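Local atomic coordinates of Cg9734-pa (Drosophila melanogaster, PDB entry 2BK9), a protein that binds heme b, its iron held in hexacoordination by two axial protein ligands, and probably serves in oxygen binding or transport as an insect globin. Residues I141-K144 with A145-D148; E87-T90 with K91-V94; R99-K103 with E104-Q108. The protein carries 1 engineered substitution. One frame throughout, in Å; residues are numbered along the deposited sequence.

Contact 1: residues I141-K144 with A145-D148; sequences IIFK and AIDD. With MG (magnesium ion), chain D.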
loop_
_atom_site.group_PDB
_atom_site.type_symbol
_atom_site.label_atom_id
_atom_site.label_comp_id
_atom_site.label_asym_id
_atom_site.label_seq_id
_atom_site.Cartn_x
_atom_site.Cartn_y
_atom_site.Cartn_z
ATOM N N ILE A 141 -1.728 -6.829 -10.392
ATOM C CA ILE A 141 -2.934 -7.504 -10.031
ATOM C C ILE A 141 -4.099 -6.514 -9.929
ATOM O O ILE A 141 -5.199 -6.738 -10.478
ATOM C CB ILE A 141 -2.767 -8.291 -8.736
ATOM C CG1 ILE A 141 -1.687 -9.373 -8.847
ATOM C CG2 ILE A 141 -4.128 -8.861 -8.336
ATOM C CD1 ILE A 141 -1.198 -9.929 -7.527
ATOM N N ILE A 142 -3.886 -5.396 -9.234
ATOM C CA ILE A 142 -4.926 -4.388 -9.133
ATOM C C ILE A 142 -5.364 -3.959 -10.521
ATOM O O ILE A 142 -6.553 -3.808 -10.846
ATOM C CB ILE A 142 -4.422 -3.147 -8.338
ATOM C CG1 ILE A 142 -4.029 -3.535 -6.894
ATOM C CG2 ILE A 142 -5.504 -2.037 -8.328
ATOM C CD1 ILE A 142 -3.424 -2.380 -6.173
ATOM N N PHE A 143 -4.381 -3.664 -11.361
ATOM C CA PHE A 143 -4.661 -2.961 -12.623
ATOM C C PHE A 143 -5.283 -3.842 -13.693
ATOM O O PHE A 143 -5.881 -3.314 -14.633
ATOM C CB PHE A 143 -3.399 -2.277 -13.148
ATOM C CG PHE A 143 -2.986 -1.047 -12.379
ATOM C CD1 PHE A 143 -3.592 -0.629 -11.218
ATOM C CD2 PHE A 143 -1.957 -0.301 -12.856
ATOM C CE1 PHE A 143 -3.200 0.533 -10.562
ATOM C CE2 PHE A 143 -1.544 0.826 -12.175
ATOM C CZ PHE A 143 -2.148 1.237 -11.036
ATOM N N LYS A 144 -5.246 -5.153 -13.519
ATOM C CA LYS A 144 -6.008 -6.034 -14.411
ATOM C C LYS A 144 -7.450 -6.166 -13.957
ATOM O O LYS A 144 -8.187 -6.909 -14.585
ATOM C CB LYS A 144 -5.313 -7.401 -14.654
ATOM C CG LYS A 144 -5.246 -8.302 -13.480
ATOM C CD LYS A 144 -4.619 -9.638 -13.875
ATOM C CE LYS A 144 -4.339 -10.609 -12.697
ATOM N NZ LYS A 144 -5.576 -11.004 -11.980
ATOM N N ALA A 145 -7.866 -5.473 -12.890
ATOM C CA ALA A 145 -9.222 -5.524 -12.420
ATOM C C ALA A 145 -10.019 -4.223 -12.617
ATOM O O ALA A 145 -11.218 -4.223 -12.328
ATOM C CB ALA A 145 -9.252 -5.903 -10.949
ATOM N N ILE A 146 -9.391 -3.132 -13.077
ATOM C CA ILE A 146 -10.044 -1.834 -13.210
ATOM C C ILE A 146 -9.615 -1.174 -14.487
ATOM O O ILE A 146 -8.577 -1.474 -15.058
ATOM C CB ILE A 146 -9.754 -0.913 -11.997
ATOM C CG1 ILE A 146 -8.239 -0.740 -11.775
ATOM C CG2 ILE A 146 -10.446 -1.436 -10.756
ATOM C CD1 ILE A 146 -7.918 0.398 -10.872
ATOM N N ASP A 147 -10.452 -0.243 -14.934
ATOM C CA ASP A 147 -10.085 0.692 -15.978
ATOM C C ASP A 147 -9.257 1.840 -15.399
ATOM O O ASP A 147 -8.986 1.876 -14.201
ATOM C CB ASP A 147 -11.318 1.130 -16.784
ATOM C CG ASP A 147 -12.246 2.122 -16.076
ATOM O OD1 ASP A 147 -11.893 2.666 -15.004
ATOM O OD2 ASP A 147 -13.359 2.382 -16.615
ATOM N N ASP A 148 -8.830 2.747 -16.266
ATOM C CA ASP A 148 -7.944 3.806 -15.810
ATOM C C ASP A 148 -8.610 4.645 -14.710
ATOM O O ASP A 148 -7.911 5.260 -13.910
ATOM C CB ASP A 148 -7.576 4.759 -16.939
ATOM C CG ASP A 148 -6.563 4.244 -17.862
ATOM O OD1 ASP A 148 -6.045 3.141 -17.681
ATOM O OD2 ASP A 148 -6.116 5.003 -18.756
HETATM MG MG MG D . -14.419 2.026 -18.305
HETATM O O HOH W 1 -13.417 0.220 -18.954
HETATM O O HOH W 2 -13.133 3.231 -19.388
#
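The ring of Phe-143 receives the terminal methyl of Ile-146 at a slant, with 4.5 Å between CD1 of Phe-143 and CD1 of Ile-146. Beside it the ring of Tyr-139 meets that of Phe-143 with the planes about 60° apart, and Tyr-106 and Asn-107 of helix 103-120 also touch the phenyl group. The other flat group, the carboxylate of Asp-147, turns away from this apolar cluster: its OD2 binds a magnesium ion at 2.0 Å, two waters bind the same ion, and OD1 accepts from the backbone N of Asn-151.

Ile-146 lies where the chain leaves the helix. With CG1 set between its own backbone N and carbonyl carbon (chi1 56°), the longer branch folds back over the last turn, so that CG1 of Ile-146 comes to 3.6 Å from Ile-142 O and its CD1 to 4.3 Å from CG2 of Ile-142. A beta-branched, wholly apolar residue suits this buried spot, filling the corner between Ile-142 and Phe-143. The same carbonyl is gripped by the backbone: Ala-145 N donates to Ile-142 O at 2.9 Å, three residues back, with the donor well above the carbonyl plane (49°). The methyl of Ala-145 packs on CB of Ala-93 in helix 81-96, an approach close enough to suit a short side chain.

Lys-144, exposed, runs back along the helix, and its NZ forms a salt bridge with Asp-86 of helix 81-96. The chemistry is thus divided. Apolar branches close the end of the helix on its inner side, while the carbonyls set loose there find other donors, Phe-143 O taking a hydrogen bond from Lys-103 NZ, and the carboxylate of Asp-147 faces outward to magnesium, which probably offsets its negative charge.

Contact 2: residues E87-T90 with K91-V94; sequences EIWT and KIAV. With HEM (protoporphyrin IX containing Fe), chain B.
Part of the proximal wall of the heme pocket is formed here on the F helix of the globin fold, where Trp-89 and Ile-92, one turn apart, lie side by side and point the same way. CE3 of Trp-89 is 4.1 Å from CB of Ile-92, and both residues reach the pyrrole B side of the heme, Trp-89 through its substituents. The indole meets the cofactor with its edge: CH2 of Trp-89 lies 3.8 Å from the vinyl carbon CBB of the heme, which sits in the plane of the indole, while CG2 of Ile-88 lies over one indole face, toward its rim. Ile-92 offers both branches. Its CG2 packs 3.9 Å from heme C2B, and a bend at chi2 (-57°) carries CD1 to within 3.9 Å of the heme methyl CMA. A branched aliphatic residue suits this place, since two methyl groups can spread along the porphyrin.

The backbone is regular helix. Val-94 N, for example, donates to Thr-90 O at 2.9 Å, and Ile-92 O accepts from ND1 of the axial ligand His-96, which should fix the turn of that imidazole. The indole NE1 is satisfied by Ser-72 OG, and Thr-90 OG1 is bonded to Asp-86 O.

Trp-89 is wedged between helices: Phe-69 meets it edge-to-face and Val-68 touches it from helix 56-75, while Val-138, Ile-141 and Ile-142 approach from helix 125-143. Glu-87, Lys-91 and Val-94 occupy the exposed side.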
loop_
_atom_site.group_PDB
_atom_site.type_symbol
_atom_site.label_atom_id
_atom_site.label_comp_id
_atom_site.label_asym_id
_atom_site.label_seq_id
_atom_site.Cartn_x
_atom_site.Cartn_y
_atom_site.Cartn_z
ATOM N N GLU A 87 -5.419 -13.339 -5.116
ATOM C CA GLU A 87 -6.640 -13.259 -4.346
ATOM C C GLU A 87 -6.693 -11.974 -3.539
ATOM O O GLU A 87 -7.698 -11.275 -3.554
ATOM C CB GLU A 87 -6.751 -14.489 -3.452
ATOM C CG GLU A 87 -7.975 -14.441 -2.615
ATOM C CD GLU A 87 -8.099 -15.572 -1.608
ATOM O OE1 GLU A 87 -7.144 -16.387 -1.387
ATOM O OE2 GLU A 87 -9.170 -15.648 -0.970
ATOM N N ILE A 88 -5.663 -11.715 -2.757
ATOM C CA ILE A 88 -5.636 -10.551 -1.875
ATOM C C ILE A 88 -5.919 -9.291 -2.688
ATOM O O ILE A 88 -6.747 -8.455 -2.324
ATOM C CB ILE A 88 -4.297 -10.477 -1.143
ATOM C CG1 ILE A 88 -4.180 -11.614 -0.097
ATOM C CG2 ILE A 88 -4.091 -9.126 -0.523
ATOM C CD1 ILE A 88 -2.773 -11.851 0.384
ATOM N N TRP A 89 -5.136 -9.111 -3.737
ATOM C CA TRP A 89 -5.101 -7.806 -4.418
ATOM C C TRP A 89 -6.241 -7.629 -5.410
ATOM O O TRP A 89 -6.636 -6.509 -5.675
ATOM C CB TRP A 89 -3.722 -7.559 -4.993
ATOM C CG TRP A 89 -2.752 -7.309 -3.889
ATOM C CD1 TRP A 89 -1.917 -8.224 -3.279
ATOM C CD2 TRP A 89 -2.576 -6.095 -3.189
ATOM N NE1 TRP A 89 -1.245 -7.622 -2.250
ATOM C CE2 TRP A 89 -1.628 -6.311 -2.188
ATOM C CE3 TRP A 89 -3.115 -4.828 -3.330
ATOM C CZ2 TRP A 89 -1.192 -5.296 -1.349
ATOM C CZ3 TRP A 89 -2.688 -3.827 -2.487
ATOM C CH2 TRP A 89 -1.726 -4.065 -1.523
ATOM N N THR A 90 -6.781 -8.724 -5.937
ATOM C CA THR A 90 -7.996 -8.609 -6.713
ATOM C C THR A 90 -9.127 -8.115 -5.846
ATOM O O THR A 90 -9.913 -7.239 -6.224
ATOM C CB THR A 90 -8.336 -9.917 -7.399
ATOM O OG1 THR A 90 -7.309 -10.242 -8.348
ATOM C CG2 THR A 90 -9.642 -9.789 -8.165
ATOM N N LYS A 91 -9.187 -8.624 -4.621
ATOM C CA LYS A 91 -10.230 -8.200 -3.698
ATOM C C LYS A 91 -10.052 -6.724 -3.316
ATOM O O LYS A 91 -11.017 -5.963 -3.321
ATOM C CB LYS A 91 -10.285 -9.099 -2.463
ATOM C CG LYS A 91 -11.328 -8.625 -1.476
ATOM C CD LYS A 91 -11.555 -9.619 -0.352
ATOM C CE LYS A 91 -12.652 -9.141 0.548
ATOM N NZ LYS A 91 -14.012 -9.329 -0.048
ATOM N N ILE A 92 -8.831 -6.300 -3.063
ATOM C CA ILE A 92 -8.605 -4.876 -2.807
ATOM C C ILE A 92 -9.067 -4.040 -3.997
ATOM O O ILE A 92 -9.759 -3.032 -3.845
ATOM C CB ILE A 92 -7.124 -4.619 -2.521
ATOM C CG1 ILE A 92 -6.683 -5.301 -1.220
ATOM C CG2 ILE A 92 -6.833 -3.140 -2.461
ATOM C CD1 ILE A 92 -7.455 -4.912 -0.013
ATOM N N ALA A 93 -8.713 -4.439 -5.202
ATOM C CA ALA A 93 -9.078 -3.670 -6.378
ATOM C C ALA A 93 -10.603 -3.555 -6.482
ATOM O O ALA A 93 -11.160 -2.466 -6.675
ATOM C CB ALA A 93 -8.513 -4.277 -7.631
ATOM N N VAL A 94 -11.266 -4.681 -6.356
ATOM C CA VAL A 94 -12.709 -4.646 -6.528
ATOM C C VAL A 94 -13.347 -3.836 -5.405
ATOM O O VAL A 94 -14.327 -3.108 -5.663
ATOM C CB VAL A 94 -13.242 -6.067 -6.645
ATOM C CG1 VAL A 94 -14.747 -6.059 -6.668
ATOM C CG2 VAL A 94 -12.689 -6.694 -7.931
HETATM C CHA HEM B . -11.520 1.354 1.761
HETATM C CHB HEM B . -7.388 -1.090 1.484
HETATM C CHC HEM B . -5.718 2.275 -1.445
HETATM C CHD HEM B . -9.632 4.924 -0.811
HETATM C C1A HEM B . -10.565 0.378 1.873
HETATM C C2A HEM B . -10.771 -0.935 2.487
HETATM C C3A HEM B . -9.624 -1.647 2.402
HETATM C C4A HEM B . -8.681 -0.769 1.771
HETATM C CMA HEM B . -9.270 -3.072 2.869
HETATM C CAA HEM B . -12.104 -1.383 3.096
HETATM C CBA HEM B . -13.094 -1.779 2.001
HETATM C CGA HEM B . -14.401 -2.075 2.689
HETATM O O1A HEM B . -15.149 -1.115 3.041
HETATM O O2A HEM B . -14.705 -3.264 2.877
HETATM C C1B HEM B . -6.531 -0.357 0.698
HETATM C C2B HEM B . -5.239 -0.818 0.272
HETATM C C3B HEM B . -4.770 0.135 -0.558
HETATM C C4B HEM B . -5.771 1.148 -0.700
HETATM C CMB HEM B . -4.600 -2.102 0.718
HETATM C CAB HEM B . -3.514 0.136 -1.339
HETATM C CBB HEM B . -2.370 -0.405 -0.962
HETATM C C1C HEM B . -6.616 3.291 -1.552
HETATM C C2C HEM B . -6.492 4.491 -2.371
HETATM C C3C HEM B . -7.554 5.265 -2.149
HETATM C C4C HEM B . -8.395 4.556 -1.220
HETATM C CMC HEM B . -5.325 4.756 -3.321
HETATM C CAC HEM B . -7.788 6.609 -2.785
HETATM C CBC HEM B . -8.469 7.622 -2.291
HETATM C C1D HEM B . -10.493 4.214 -0.043
HETATM C C2D HEM B . -11.805 4.597 0.264
HETATM C C3D HEM B . -12.375 3.551 1.041
HETATM C C4D HEM B . -11.341 2.555 1.133
HETATM C CMD HEM B . -12.467 5.911 -0.111
HETATM C CAD HEM B . -13.775 3.526 1.595
HETATM C CBD HEM B . -13.874 4.270 2.891
HETATM C CGD HEM B . -15.256 4.294 3.465
HETATM O O1D HEM B . -15.486 5.020 4.461
HETATM O O2D HEM B . -16.147 3.580 2.936
HETATM N NA HEM B . -9.291 0.438 1.416
HETATM N NB HEM B . -6.852 0.864 0.093
HETATM N NC HEM B . -7.798 3.355 -0.859
HETATM N ND HEM B . -10.227 2.966 0.479
HETATM FE FE HEM B . -8.549 1.913 0.319
#

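Contact 3: residues R99-K103 with E104-Q108; sequences RTVSK and ESYNQ. With HEM (protoporphyrin IX containing Fe), chain B.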
loop_
_atom_site.group_PDB
_atom_site.type_symbol
_atom_site.label_atom_id
_atom_site.label_comp_id
_atom_site.label_asym_id
_atom_site.label_seq_id
_atom_site.Cartn_x
_atom_site.Cartn_y
_atom_site.Cartn_z
ATOM N N ARG A 99 -15.633 3.535 -5.239
ATOM C CA ARG A 99 -15.053 4.803 -4.896
ATOM C C ARG A 99 -14.242 5.401 -6.046
ATOM O O ARG A 99 -13.584 6.403 -5.868
ATOM C CB ARG A 99 -14.153 4.658 -3.666
ATOM C CG ARG A 99 -14.890 4.300 -2.432
ATOM C CD ARG A 99 -15.822 5.446 -1.977
ATOM N NE ARG A 99 -16.480 5.053 -0.729
ATOM C CZ ARG A 99 -17.459 4.155 -0.623
ATOM N NH1 ARG A 99 -18.068 3.678 -1.698
ATOM N NH2 ARG A 99 -17.884 3.760 0.559
ATOM N N THR A 100 -14.291 4.798 -7.231
ATOM C CA THR A 100 -13.580 5.231 -8.423
ATOM C C THR A 100 -12.183 5.727 -8.091
ATOM O O THR A 100 -11.821 6.866 -8.412
ATOM C CB THR A 100 -14.381 6.245 -9.251
ATOM O OG1 THR A 100 -14.823 7.330 -8.437
ATOM C CG2 THR A 100 -15.578 5.587 -9.927
ATOM N N VAL A 101 -11.393 4.849 -7.490
ATOM C CA VAL A 101 -9.985 5.075 -7.243
ATOM C C VAL A 101 -9.219 4.782 -8.532
ATOM O O VAL A 101 -9.177 3.631 -8.989
ATOM C CB VAL A 101 -9.467 4.246 -6.064
ATOM C CG1 VAL A 101 -7.986 4.430 -5.888
ATOM C CG2 VAL A 101 -10.238 4.600 -4.810
ATOM N N SER A 102 -8.675 5.817 -9.143
ATOM C CA SER A 102 -8.096 5.712 -10.455
ATOM C C SER A 102 -6.735 5.054 -10.402
ATOM O O SER A 102 -6.085 4.984 -9.357
ATOM C CB SER A 102 -7.956 7.063 -11.058
ATOM O OG SER A 102 -6.993 7.810 -10.345
ATOM N N LYS A 103 -6.237 4.657 -11.573
ATOM C CA LYS A 103 -4.878 4.185 -11.619
ATOM C C LYS A 103 -3.876 5.278 -11.210
ATOM O O LYS A 103 -2.898 4.977 -10.547
ATOM C CB LYS A 103 -4.544 3.601 -12.997
ATOM C CG LYS A 103 -5.325 2.296 -13.199
ATOM C CD LYS A 103 -4.988 1.566 -14.478
ATOM C CE LYS A 103 -5.749 0.244 -14.526
ATOM N NZ LYS A 103 -5.525 -0.607 -15.690
ATOM N N GLU A 104 -4.151 6.536 -11.578
ATOM C CA GLU A 104 -3.329 7.615 -11.104
ATOM C C GLU A 104 -3.300 7.693 -9.576
ATOM O O GLU A 104 -2.224 7.852 -9.005
ATOM C CB GLU A 104 -3.811 8.954 -11.701
ATOM C CG GLU A 104 -2.913 10.095 -11.259
ATOM C CD GLU A 104 -3.397 11.466 -11.573
ATOM O OE1 GLU A 104 -2.555 12.392 -11.637
ATOM O OE2 GLU A 104 -4.612 11.624 -11.781
ATOM N N SER A 105 -4.465 7.573 -8.946
ATOM C CA SER A 105 -4.516 7.586 -7.498
ATOM C C SER A 105 -3.709 6.447 -6.890
ATOM O O SER A 105 -2.936 6.651 -5.955
ATOM C CB SER A 105 -5.972 7.500 -7.067
ATOM O OG SER A 105 -6.133 7.495 -5.692
ATOM N N TYR A 106 -3.870 5.221 -7.378
ATOM C CA TYR A 106 -3.039 4.130 -6.939
ATOM C C TYR A 106 -1.549 4.436 -7.140
ATOM O O TYR A 106 -0.733 4.162 -6.255
ATOM C CB TYR A 106 -3.378 2.827 -7.626
ATOM C CG TYR A 106 -4.583 2.110 -7.062
ATOM C CD1 TYR A 106 -4.548 1.505 -5.819
ATOM C CD2 TYR A 106 -5.743 2.004 -7.815
ATOM C CE1 TYR A 106 -5.604 0.801 -5.314
ATOM C CE2 TYR A 106 -6.818 1.284 -7.323
ATOM C CZ TYR A 106 -6.743 0.661 -6.089
ATOM O OH TYR A 106 -7.775 -0.077 -5.603
ATOM N N ASN A 107 -1.174 4.972 -8.288
ATOM C CA ASN A 107 0.231 5.273 -8.562
ATOM C C ASN A 107 0.753 6.378 -7.646
ATOM O O ASN A 107 1.913 6.335 -7.229
ATOM C CB ASN A 107 0.434 5.581 -10.032
ATOM C CG ASN A 107 0.415 4.344 -10.878
ATOM O OD1 ASN A 107 0.821 3.262 -10.441
ATOM N ND2 ASN A 107 -0.086 4.480 -12.118
ATOM N N GLN A 108 -0.096 7.335 -7.282
ATOM C CA GLN A 108 0.232 8.326 -6.277
ATOM C C GLN A 108 0.585 7.638 -4.946
ATOM O O GLN A 108 1.604 7.931 -4.317
ATOM C CB GLN A 108 -0.946 9.309 -6.101
ATOM C CG GLN A 108 -1.088 10.281 -7.236
ATOM C CD GLN A 108 -2.393 11.053 -7.190
ATOM O OE1 GLN A 108 -3.326 10.682 -6.481
ATOM N NE2 GLN A 108 -2.467 12.130 -7.947
HETATM C CHA HEM B . -11.520 1.354 1.761
HETATM C CHB HEM B . -7.388 -1.090 1.484
HETATM C CHC HEM B . -5.718 2.275 -1.445
HETATM C CHD HEM B . -9.632 4.924 -0.811
HETATM C C1A HEM B . -10.565 0.378 1.873
HETATM C C2A HEM B . -10.771 -0.935 2.487
HETATM C C3A HEM B . -9.624 -1.647 2.402
HETATM C C4A HEM B . -8.681 -0.769 1.771
HETATM C CMA HEM B . -9.270 -3.072 2.869
HETATM C CAA HEM B . -12.104 -1.383 3.096
HETATM C CBA HEM B . -13.094 -1.779 2.001
HETATM C CGA HEM B . -14.401 -2.075 2.689
HETATM O O1A HEM B . -15.149 -1.115 3.041
HETATM O O2A HEM B . -14.705 -3.264 2.877
HETATM C C1B HEM B . -6.531 -0.357 0.698
HETATM C C2B HEM B . -5.239 -0.818 0.272
HETATM C C3B HEM B . -4.770 0.135 -0.558
HETATM C C4B HEM B . -5.771 1.148 -0.700
HETATM C CMB HEM B . -4.600 -2.102 0.718
HETATM C CAB HEM B . -3.514 0.136 -1.339
HETATM C CBB HEM B . -2.370 -0.405 -0.962
HETATM C C1C HEM B . -6.616 3.291 -1.552
HETATM C C2C HEM B . -6.492 4.491 -2.371
HETATM C C3C HEM B . -7.554 5.265 -2.149
HETATM C C4C HEM B . -8.395 4.556 -1.220
HETATM C CMC HEM B . -5.325 4.756 -3.321
HETATM C CAC HEM B . -7.788 6.609 -2.785
HETATM C CBC HEM B . -8.469 7.622 -2.291
HETATM C C1D HEM B . -10.493 4.214 -0.043
HETATM C C2D HEM B . -11.805 4.597 0.264
HETATM C C3D HEM B . -12.375 3.551 1.041
HETATM C C4D HEM B . -11.341 2.555 1.133
HETATM C CMD HEM B . -12.467 5.911 -0.111
HETATM C CAD HEM B . -13.775 3.526 1.595
HETATM C CBD HEM B . -13.874 4.270 2.891
HETATM C CGD HEM B . -15.256 4.294 3.465
HETATM O O1D HEM B . -15.486 5.020 4.461
HETATM O O2D HEM B . -16.147 3.580 2.936
HETATM N NA HEM B . -9.291 0.438 1.416
HETATM N NB HEM B . -6.852 0.864 0.093
HETATM N NC HEM B . -7.798 3.355 -0.859
HETATM N ND HEM B . -10.227 2.966 0.479
HETATM FE FE HEM B . -8.549 1.913 0.319
#
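Tyr-106 leaves its helix over the end of the preceding loop, and each part of it meets something different. CB lies near Lys-103 O; farther out, CD2 of Tyr-106 comes to 3.4 Å from Ser-102 O. CE2 meets Val-101 CG1, which stands over one ring face in a CH-pi contact, 3.9 Å from the centroid and 20° off the normal. The two side chains cross at about a right angle. On the other flank of the phenol, CE1 of Tyr-106 approaches the heme meso carbon CHC at 4.1 Å. At the tip, OH of Tyr-106 packs 3.9 Å from CA of Ala-93 and near Ile-92 O, and the side chain comes within about 3 Å of that of the axial ligand His-96. A large flat residue suits a place where loop, helix and heme converge.

Val-101 divides its branches: with CG1 anti to the backbone N (chi1 176°) for the tyrosine, CG2 is left to pack on the heme vinyl carbon CAC at 3.8 Å. Ser-102 is the N-cap of helix 103-120. Its OG, short enough to fold back, accepts from Ser-105 N at 2.9 Å, nearly straight (163°), while Ser-102 O takes the N-H of Tyr-106. Ser-105 OG is bonded to Asn-38 OD1.

Arg-99 bends at chi2, laying CG 3.7 Å from the heme methyl CMD, and its NH2 donates to propionate O2D at 2.9 Å, the oxygen lying at the guanidinium edge. Putting an alanine at Arg-99 would probably leave O2D without the hydrogen bond from NH2, take a positive charge from beside the propionate and uncover the heme methyl.

Loop, cap and first turn form the FG corner and start of the G helix of a globin, bordering the proximal heme side and one propionate.

In the fold
Contact 2 and contact 3 both touch the heme and form part of its pocket, the first from the proximal helix 81-96 by apolar packing alone, the second from the loop after it by packing plus a hydrogen bond to a propionate. Contact 1 lies farther out, at the end of helix 125-143, and adds a metal site. Each has a buried side and an exposed one. Contacts 1 and 2 meet through plain packing, as where Ile-141 lies on Trp-89 and Thr-90; contacts 1 and 3 join through polar links, Lys-103 bonding through NZ to Phe-143 O and through its backbone N to Asp-148 O. Contacts 2 and 3 meet where the phenol of Tyr-106 packs by Ala-93 and Ile-92.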